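PDB 5Z79: hydroxymethyldihydropterin pyrophosphokinase-dihydropteroate synthase, putative from Plasmodium vivax, which probably catalyses two successive steps of folate synthesis, pyrophosphorylation of hydroxymethyldihydropterin and condensation of the product with 4-aminobenzoate to give dihydropteroate. Local coordinates for residues N344-D356 with S663-Q675. Numbering follows the deposited sequence.
Sequences NYDSFSDGGLFVD and SHMRQDKDQLLYQ. With HH2 (6-hydroxymethylpterin-diphosphate), chain G; PAB (4-aminobenzoic acid), chain I.
Arg666 lies across the curled backbone of residues 347-351, and following it outward shows how one residue can join its own loop to another of a TIM barrel. The approach begins at the backbone, where Arg666 N donates a fairly straight hydrogen bond to Ser349 O (2.8 Å, 163° at the hydrogen). CB and CG then run past that same carbonyl, and CD reaches the turn, 3.4 Å from Gly351 N. A bend at chi3 (76°) turns the guanidinium so that NH1 faces the Ser347-Phe348 backbone, with NE passing Ser347 O and Gly351 O at longer range. At the tip, NH1 makes a weak hydrogen bond to Ser347 O (3.0 Å), while NH2 forms a salt bridge with Asp668 within its own loop.

Other side chains continue the contact around this arginine. Leu353 lays CD1 against the backbone of His664 and Met665, and Phe354 brings CZ to 3.4 Å from His664 ND1, the two rings oblique with planes at 53°. Toward the active site, Tyr674 OH meets the edge of the Phe348 ring at CD1 (3.8 Å). The CE2 corner of that ring touches both substrates, 4-aminobenzoate at C3 and the pterin diphosphate at O3P. Next to it, Ser347 OG donates to O4P of the diphosphate (2.8 Å) and itself accepts a hydrogen bond from Asn344 ND2. Arg580, elsewhere in the chain, bonds Ser349 OG and His664 O and so links the loops.

These segments join the loop after strand 336-342 to the entry into helix 671-691 in the dihydropteroate synthase barrel. Because the grip falls mainly on backbone carbonyls, it probably helps fix the course of the 347-349 backbone, and with it the placing of the serine and phenylalanine that touch the substrates.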
ATOM      1  N   ASN A 344      33.111  10.713   6.160  1.00 40.00           N
ATOM      2  CA  ASN A 344      33.493  11.987   6.715  1.00 40.74           C
ATOM      3  C   ASN A 344      33.241  11.962   8.209  1.00 41.63           C
ATOM      4  O   ASN A 344      32.486  11.122   8.689  1.00 41.37           O
ATOM      5  CB  ASN A 344      32.697  13.102   6.067  1.00 39.74           C
ATOM      6  CG  ASN A 344      31.263  13.092   6.489  1.00 38.97           C
ATOM      7  OD1 ASN A 344      30.940  13.525   7.587  1.00 39.58           O
ATOM      8  ND2 ASN A 344      30.387  12.594   5.627  1.00 37.73           N
ATOM      9  N   TYR A 345      33.861  12.893   8.926  1.00 42.76           N
ATOM     10  CA  TYR A 345      33.778  12.954  10.383  1.00 43.85           C
ATOM     11  C   TYR A 345      32.494  13.578  10.932  1.00 43.32           C
ATOM     12  O   TYR A 345      32.281  13.547  12.131  1.00 44.15           O
ATOM     13  CB  TYR A 345      34.977  13.719  10.948  1.00 45.47           C
ATOM     14  CG  TYR A 345      36.270  12.961  10.787  1.00 46.45           C
ATOM     15  CD1 TYR A 345      36.590  11.906  11.636  1.00 47.40           C
ATOM     16  CD2 TYR A 345      37.168  13.283   9.785  1.00 46.55           C
ATOM     17  CE1 TYR A 345      37.771  11.199  11.482  1.00 48.43           C
ATOM     18  CE2 TYR A 345      38.349  12.585   9.626  1.00 47.56           C
ATOM     19  CZ  TYR A 345      38.645  11.549  10.472  1.00 48.51           C
ATOM     20  OH  TYR A 345      39.824  10.867  10.313  1.00 49.67           O
ATOM     21  N   ASP A 346      31.699  14.159  10.068  1.00 42.06           N
ATOM     22  CA  ASP A 346      30.585  14.930  10.537  1.00 41.87           C
ATOM     23  C   ASP A 346      29.249  14.663   9.900  1.00 40.40           C
ATOM     24  O   ASP A 346      28.597  15.541   9.433  1.00 39.76           O
ATOM     25  CB  ASP A 346      30.945  16.437  10.392  1.00 42.43           C
ATOM     26  CG  ASP A 346      32.101  16.718   9.418  1.00 42.52           C
ATOM     27  OD1 ASP A 346      32.016  16.454   8.229  1.00 41.39           O
ATOM     28  OD2 ASP A 346      33.116  17.195   9.864  1.00 43.81           O
ATOM     29  N   SER A 347      28.742  13.468  10.024  1.00 39.96           N
ATOM     30  CA  SER A 347      27.470  13.166   9.357  1.00 38.68           C
ATOM     31  C   SER A 347      26.536  12.824  10.470  1.00 39.00           C
ATOM     32  O   SER A 347      26.990  12.283  11.479  1.00 39.99           O
ATOM     33  CB  SER A 347      27.594  12.042   8.319  1.00 37.88           C
ATOM     34  OG  SER A 347      27.816  12.571   7.010  1.00 37.11           O
ATOM     35  N   PHE A 348      25.254  13.173  10.319  1.00 38.30           N
ATOM     36  CA  PHE A 348      24.412  13.338  11.513  1.00 38.89           C
ATOM     37  C   PHE A 348      24.160  12.030  12.285  1.00 39.29           C
ATOM     38  O   PHE A 348      23.922  12.084  13.491  1.00 40.19           O
ATOM     39  CB  PHE A 348      23.129  14.163  11.233  1.00 38.29           C
ATOM     40  CG  PHE A 348      22.087  13.449  10.419  1.00 37.23           C
ATOM     41  CD1 PHE A 348      21.178  12.602  11.027  1.00 37.35           C
ATOM     42  CD2 PHE A 348      22.006  13.648   9.049  1.00 36.23           C
ATOM     43  CE1 PHE A 348      20.224  11.947  10.276  1.00 36.52           C
ATOM     44  CE2 PHE A 348      21.055  13.003   8.294  1.00 35.37           C
ATOM     45  CZ  PHE A 348      20.156  12.160   8.909  1.00 35.54           C
ATOM     46  N   SER A 349      24.261  10.883  11.589  1.00 38.75           N
ATOM     47  CA  SER A 349      24.094   9.546  12.210  1.00 39.24           C
ATOM     48  C   SER A 349      25.248   8.552  12.006  1.00 39.66           C
ATOM     49  O   SER A 349      25.366   7.605  12.748  1.00 40.47           O
ATOM     50  CB  SER A 349      22.820   8.904  11.677  1.00 38.40           C
ATOM     51  OG  SER A 349      22.981   8.509  10.328  1.00 37.46           O
ATOM     52  N   ASP A 350      26.071   8.787  10.988  1.00 39.21           N
ATOM     53  CA  ASP A 350      27.201   7.924  10.571  1.00 39.58           C
ATOM     54  C   ASP A 350      28.589   8.459  10.942  1.00 40.59           C
ATOM     55  O   ASP A 350      29.585   7.734  10.874  1.00 41.26           O
ATOM     56  CB  ASP A 350      27.225   7.870   9.025  1.00 38.42           C
ATOM     57  CG  ASP A 350      26.373   6.752   8.444  1.00 37.76           C
ATOM     58  OD1 ASP A 350      25.709   6.044   9.278  1.00 38.22           O
ATOM     59  OD2 ASP A 350      26.404   6.603   7.167  1.00 36.90           O
ATOM     60  N   GLY A 351      28.655   9.759  11.220  1.00 40.73           N
ATOM     61  CA  GLY A 351      29.907  10.484  11.410  1.00 41.65           C
ATOM     62  C   GLY A 351      30.970   9.731  12.172  1.00 43.06           C
ATOM     63  O   GLY A 351      30.777   9.384  13.337  1.00 43.94           O
ATOM     64  N   GLY A 352      32.084   9.462  11.499  1.00 43.34           N
ATOM     65  CA  GLY A 352      33.268   8.907  12.143  1.00 44.88           C
ATOM     66  C   GLY A 352      33.375   7.399  12.072  1.00 45.12           C
ATOM     67  O   GLY A 352      34.355   6.830  12.564  1.00 46.50           O
ATOM     68  N   LEU A 353      32.380   6.757  11.450  1.00 43.92           N
ATOM     69  CA  LEU A 353      32.336   5.280  11.351  1.00 44.16           C
ATOM     70  C   LEU A 353      33.054   4.736  10.101  1.00 43.87           C
ATOM     71  O   LEU A 353      33.544   3.600  10.089  1.00 44.65           O
ATOM     72  CB  LEU A 353      30.878   4.765  11.375  1.00 43.25           C
ATOM     73  CG  LEU A 353      30.057   4.972  12.664  1.00 43.70           C
ATOM     74  CD1 LEU A 353      28.688   4.294  12.551  1.00 42.93           C
ATOM     75  CD2 LEU A 353      30.789   4.475  13.899  1.00 45.44           C
ATOM     76  N   PHE A 354      33.110   5.541   9.049  1.00 42.85           N
ATOM     77  CA  PHE A 354      33.589   5.031   7.787  1.00 42.42           C
ATOM     78  C   PHE A 354      34.678   5.893   7.200  1.00 42.67           C
ATOM     79  O   PHE A 354      34.933   5.849   6.011  1.00 42.04           O
ATOM     80  CB  PHE A 354      32.401   4.858   6.838  1.00 40.84           C
ATOM     81  CG  PHE A 354      31.368   3.919   7.359  1.00 40.76           C
ATOM     82  CD1 PHE A 354      31.734   2.659   7.856  1.00 41.87           C
ATOM     83  CD2 PHE A 354      30.041   4.281   7.391  1.00 39.76           C
ATOM     84  CE1 PHE A 354      30.776   1.775   8.367  1.00 41.96           C
ATOM     85  CE2 PHE A 354      29.072   3.399   7.892  1.00 39.83           C
ATOM     86  CZ  PHE A 354      29.439   2.146   8.380  1.00 40.93           C
ATOM     87  N   VAL A 355      35.367   6.643   8.052  1.00 43.75           N
ATOM     88  CA  VAL A 355      36.524   7.407   7.595  1.00 44.34           C
ATOM     89  C   VAL A 355      37.667   6.474   7.161  1.00 45.31           C
ATOM     90  O   VAL A 355      38.102   6.582   6.029  1.00 44.89           O
ATOM     91  CB  VAL A 355      36.973   8.464   8.619  1.00 45.41           C
ATOM     92  CG1 VAL A 355      35.879   9.496   8.797  1.00 44.39           C
ATOM     93  CG2 VAL A 355      37.331   7.851   9.971  1.00 46.37           C
ATOM     94  N   ASP A 356      38.102   5.529   8.005  1.00 46.63           N
ATOM     95  CA  ASP A 356      39.119   4.541   7.590  1.00 47.67           C
ATOM     96  C   ASP A 356      38.680   3.852   6.292  1.00 46.45           C
ATOM     97  O   ASP A 356      37.585   3.277   6.237  1.00 45.49           O
ATOM     98  CB  ASP A 356      39.346   3.484   8.686  1.00 49.14           C
ATOM     99  CG  ASP A 356      40.572   2.549   8.410  1.00 50.66           C
ATOM    100  OD1 ASP A 356      41.232   2.667   7.340  1.00 50.53           O
ATOM    101  OD2 ASP A 356      40.868   1.680   9.284  1.00 52.09           O
ATOM    102  N   SER A 663      22.123  -0.793  13.411  1.00 43.02           N
ATOM    103  CA  SER A 663      23.525  -0.964  13.092  1.00 43.33           C
ATOM    104  C   SER A 663      23.992   0.302  12.418  1.00 42.22           C
ATOM    105  O   SER A 663      23.184   1.048  11.853  1.00 41.08           O
ATOM    106  CB  SER A 663      23.725  -2.153  12.161  1.00 43.40           C
ATOM    107  OG  SER A 663      23.244  -1.851  10.856  1.00 41.99           O
ATOM    108  N   HIS A 664      25.300   0.554  12.476  1.00 42.69           N
ATOM    109  CA  HIS A 664      25.897   1.692  11.749  1.00 41.80           C
ATOM    110  C   HIS A 664      25.191   3.031  12.124  1.00 41.20           C
ATOM    111  O   HIS A 664      24.766   3.826  11.268  1.00 40.02           O
ATOM    112  CB  HIS A 664      25.901   1.376  10.233  1.00 40.75           C
ATOM    113  CG  HIS A 664      26.587   0.075   9.909  1.00 41.51           C
ATOM    114  ND1 HIS A 664      27.880  -0.213  10.325  1.00 42.68           N
ATOM    115  CD2 HIS A 664      26.145  -1.032   9.263  1.00 41.44           C
ATOM    116  CE1 HIS A 664      28.215  -1.431   9.923  1.00 43.27           C
ATOM    117  NE2 HIS A 664      27.179  -1.951   9.278  1.00 42.54           N
ATOM    118  N   MET A 665      25.098   3.216  13.444  1.00 42.18           N
ATOM    119  CA  MET A 665      24.372   4.296  14.118  1.00 42.04           C
ATOM    120  C   MET A 665      25.344   4.831  15.206  1.00 43.25           C
ATOM    121  O   MET A 665      25.780   4.071  16.109  1.00 44.53           O
ATOM    122  CB  MET A 665      23.043   3.741  14.725  1.00 42.24           C
ATOM    123  CG  MET A 665      22.181   4.762  15.471  1.00 42.25           C
ATOM    124  SD  MET A 665      21.338   5.955  14.378  1.00 40.70           S
ATOM    125  CE  MET A 665      21.558   7.470  15.310  1.00 41.23           C
ATOM    126  N   ARG A 666      25.729   6.106  15.087  1.00 42.97           N
ATOM    127  CA  ARG A 666      26.605   6.777  16.077  1.00 44.16           C
ATOM    128  C   ARG A 666      26.145   6.470  17.510  1.00 45.32           C
ATOM    129  O   ARG A 666      24.948   6.556  17.801  1.00 44.99           O
ATOM    130  CB  ARG A 666      26.593   8.312  15.860  1.00 43.68           C
ATOM    131  CG  ARG A 666      27.459   8.796  14.683  1.00 43.04           C
ATOM    132  CD  ARG A 666      27.252  10.289  14.321  1.00 42.49           C
ATOM    133  NE  ARG A 666      27.904  11.249  15.260  1.00 43.69           N
ATOM    134  CZ  ARG A 666      27.748  12.584  15.240  1.00 43.63           C
ATOM    135  NH1 ARG A 666      26.965  13.182  14.337  1.00 42.44           N
ATOM    136  NH2 ARG A 666      28.380  13.331  16.145  1.00 44.92           N
ATOM    137  N   GLN A 667      27.070   6.113  18.398  1.00 46.77           N
ATOM    138  CA  GLN A 667      26.724   5.910  19.828  1.00 48.05           C
ATOM    139  C   GLN A 667      26.383   7.232  20.566  1.00 48.31           C
ATOM    140  O   GLN A 667      26.027   7.219  21.751  1.00 49.36           O
ATOM    141  CB  GLN A 667      27.871   5.197  20.574  1.00 49.69           C
ATOM    142  CG  GLN A 667      27.831   3.667  20.531  1.00 50.14           C
ATOM    143  CD  GLN A 667      29.192   3.059  20.878  1.00 51.62           C
ATOM    144  OE1 GLN A 667      29.420   2.577  22.000  1.00 53.18           O
ATOM    145  NE2 GLN A 667      30.118   3.114  19.927  1.00 51.25           N
ATOM    146  N   ASP A 668      26.497   8.350  19.847  1.00 47.45           N
ATOM    147  CA  ASP A 668      26.420   9.709  20.396  1.00 47.83           C
ATOM    148  C   ASP A 668      24.967  10.195  20.606  1.00 47.26           C
ATOM    149  O   ASP A 668      24.651  10.771  21.653  1.00 48.17           O
ATOM    150  CB  ASP A 668      27.140  10.672  19.417  1.00 47.20           C
ATOM    151  CG  ASP A 668      27.846  11.825  20.129  1.00 48.35           C
ATOM    152  OD1 ASP A 668      27.461  12.165  21.285  1.00 49.33           O
ATOM    153  OD2 ASP A 668      28.788  12.395  19.517  1.00 48.36           O
ATOM    154  N   LYS A 669      24.114   9.943  19.593  1.00 45.86           N
ATOM    155  CA  LYS A 669      22.700  10.405  19.510  1.00 45.18           C
ATOM    156  C   LYS A 669      21.690   9.494  20.286  1.00 45.64           C
ATOM    157  O   LYS A 669      22.069   8.477  20.908  1.00 46.51           O
ATOM    158  CB  LYS A 669      22.265  10.488  18.031  1.00 43.59           C
ATOM    159  CG  LYS A 669      23.228  11.193  17.086  1.00 43.05           C
ATOM    160  CD  LYS A 669      23.147  12.712  17.232  1.00 43.22           C
ATOM    161  CE  LYS A 669      23.638  13.401  15.954  1.00 42.32           C
ATOM    162  NZ  LYS A 669      23.532  14.885  15.927  1.00 42.48           N
ATOM    163  N   ASP A 670      20.408   9.871  20.235  1.00 45.18           N
ATOM    164  CA  ASP A 670      19.364   9.180  21.007  1.00 45.75           C
ATOM    165  C   ASP A 670      19.047   7.757  20.446  1.00 45.33           C
ATOM    166  O   ASP A 670      18.530   7.609  19.329  1.00 44.17           O
ATOM    167  CB  ASP A 670      18.080  10.046  21.122  1.00 45.55           C
ATOM    168  CG  ASP A 670      17.225   9.663  22.346  1.00 46.69           C
ATOM    169  OD1 ASP A 670      17.174   8.454  22.694  1.00 47.17           O
ATOM    170  OD2 ASP A 670      16.624  10.558  22.987  1.00 47.22           O
ATOM    171  N   GLN A 671      19.344   6.731  21.260  1.00 46.41           N
ATOM    172  CA  GLN A 671      19.297   5.311  20.834  1.00 46.35           C
ATOM    173  C   GLN A 671      17.853   4.818  20.733  1.00 46.13           C
ATOM    174  O   GLN A 671      17.446   4.234  19.716  1.00 45.28           O
ATOM    175  CB  GLN A 671      20.117   4.416  21.802  1.00 47.81           C
ATOM    176  CG  GLN A 671      21.644   4.701  21.874  1.00 48.24           C
ATOM    177  CD  GLN A 671      22.396   4.503  20.532  1.00 47.19           C
ATOM    178  OE1 GLN A 671      22.409   3.398  19.962  1.00 47.03           O
ATOM    179  NE2 GLN A 671      23.016   5.579  20.020  1.00 46.58           N
ATOM    180  N   LEU A 672      17.077   5.099  21.778  1.00 46.99           N
ATOM    181  CA  LEU A 672      15.638   4.845  21.758  1.00 46.93           C
ATOM    182  C   LEU A 672      14.868   5.576  20.639  1.00 45.58           C
ATOM    183  O   LEU A 672      14.038   4.956  19.971  1.00 45.13           O
ATOM    184  CB  LEU A 672      15.035   5.223  23.103  1.00 48.16           C
ATOM    185  CG  LEU A 672      13.573   4.846  23.322  1.00 48.65           C
ATOM    186  CD1 LEU A 672      13.233   4.488  24.778  1.00 48.33           C
ATOM    187  CD2 LEU A 672      12.696   6.010  22.809  1.00 50.34           C
ATOM    188  N   LEU A 673      15.128   6.875  20.440  1.00 45.06           N
ATOM    189  CA  LEU A 673      14.429   7.676  19.412  1.00 43.91           C
ATOM    190  C   LEU A 673      14.782   7.226  17.985  1.00 42.68           C
ATOM    191  O   LEU A 673      13.949   7.294  17.087  1.00 41.89           O
ATOM    192  CB  LEU A 673      14.787   9.172  19.568  1.00 43.84           C
ATOM    193  CG  LEU A 673      14.189  10.269  18.636  1.00 42.90           C
ATOM    194  CD1 LEU A 673      12.992  10.943  19.304  1.00 43.56           C
ATOM    195  CD2 LEU A 673      15.229  11.322  18.260  1.00 42.52           C
ATOM    196  N   TYR A 674      16.024   6.810  17.756  1.00 42.59           N
ATOM    197  CA  TYR A 674      16.428   6.399  16.414  1.00 41.51           C
ATOM    198  C   TYR A 674      15.955   4.990  16.102  1.00 41.61           C
ATOM    199  O   TYR A 674      15.886   4.623  14.936  1.00 40.74           O
ATOM    200  CB  TYR A 674      17.949   6.523  16.206  1.00 41.44           C
ATOM    201  CG  TYR A 674      18.361   7.875  15.679  1.00 40.77           C
ATOM    202  CD1 TYR A 674      18.278   8.176  14.307  1.00 39.55           C
ATOM    203  CD2 TYR A 674      18.822   8.877  16.549  1.00 41.46           C
ATOM    204  CE1 TYR A 674      18.644   9.434  13.837  1.00 39.06           C
ATOM    205  CE2 TYR A 674      19.194  10.139  16.075  1.00 41.01           C
ATOM    206  CZ  TYR A 674      19.102  10.400  14.731  1.00 39.82           C
ATOM    207  OH  TYR A 674      19.469  11.639  14.308  1.00 39.53           O
ATOM    208  N   GLN A 675      15.647   4.196  17.123  1.00 42.76           N
ATOM    209  CA  GLN A 675      14.849   2.997  16.913  1.00 43.04           C
ATOM    210  C   GLN A 675      13.532   3.350  16.249  1.00 42.38           C
ATOM    211  O   GLN A 675      13.107   2.710  15.318  1.00 41.90           O
ATOM    212  CB  GLN A 675      14.510   2.319  18.227  1.00 44.52           C
ATOM    213  CG  GLN A 675      15.571   1.363  18.717  1.00 45.42           C
ATOM    214  CD  GLN A 675      15.739   0.185  17.777  1.00 45.20           C
ATOM    215  OE1 GLN A 675      16.869  -0.146  17.345  1.00 45.28           O
ATOM    216  NE2 GLN A 675      14.614  -0.466  17.455  1.00 45.05           N
TER
HETATM  217  N1  HH2 G1101      20.063  13.523   1.634  1.00 25.00           N
HETATM  218  C2  HH2 G1101      21.294  13.510   2.201  1.00 30.50           C
HETATM  219  C3  HH2 G1101      22.435  13.330   1.423  1.00 25.16           C
HETATM  220  N4  HH2 G1101      22.359  13.156   0.096  1.00 25.33           N
HETATM  221  N5  HH2 G1101      21.054  12.984  -1.846  1.00 22.05           N
HETATM  222  C6  HH2 G1101      19.835  12.995  -2.438  1.00 26.68           C
HETATM  223  N6  HH2 G1101      19.761  12.828  -3.784  1.00 29.26           N
HETATM  224  N7  HH2 G1101      18.689  13.169  -1.748  1.00 27.09           N
HETATM  225  C8  HH2 G1101      18.654  13.341  -0.418  1.00 28.00           C
HETATM  226  O8  HH2 G1101      17.555  13.487   0.180  1.00 27.72           O
HETATM  227  C9  HH2 G1101      19.950  13.351   0.303  1.00 24.77           C
HETATM  228  C10 HH2 G1101      21.165  13.157  -0.516  1.00 24.07           C
HETATM  229  C11 HH2 G1101      21.455  13.647   3.701  1.00 42.25           C
HETATM  230  O4  HH2 G1101      21.599  12.323   4.301  1.00 53.94           O
HETATM  231  P1  HH2 G1101      22.962  11.707   4.953  1.00 33.59           P
HETATM  232  O1P HH2 G1101      22.666  10.625   5.945  1.00 30.42           O
HETATM  233  O2P HH2 G1101      24.032  11.444   3.899  1.00 56.15           O
HETATM  234  O3P HH2 G1101      23.414  12.971   5.850  1.00 51.09           O
HETATM  235  P2  HH2 G1101      24.699  13.910   5.543  1.00 48.57           P
HETATM  236  O4P HH2 G1101      25.822  13.000   5.044  1.00 32.64           O
HETATM  237  O5P HH2 G1101      24.858  14.566   6.901  1.00 27.86           O
HETATM  238  O6P HH2 G1101      24.243  14.854   4.454  1.00 46.81           O
HETATM  239  C1' PAB I1103      16.723  16.506   8.227  1.00 42.92           C
HETATM  240  O1' PAB I1103      16.686  15.620   9.108  1.00 37.39           O
HETATM  241  O2' PAB I1103      15.839  17.390   8.147  1.00 35.94           O
HETATM  242  C1  PAB I1103      17.876  16.524   7.271  1.00 45.98           C
HETATM  243  C2  PAB I1103      18.986  15.728   7.530  1.00 53.91           C
HETATM  244  C3  PAB I1103      20.060  15.742   6.660  1.00 52.39           C
HETATM  245  C4  PAB I1103      20.027  16.552   5.535  1.00 48.82           C
HETATM  246  C5  PAB I1103      18.929  17.354   5.267  1.00 44.81           C
HETATM  247  C6  PAB I1103      17.852  17.337   6.141  1.00 49.14           C
HETATM  248  N4  PAB I1103      21.089  16.556   4.708  1.00 66.57           N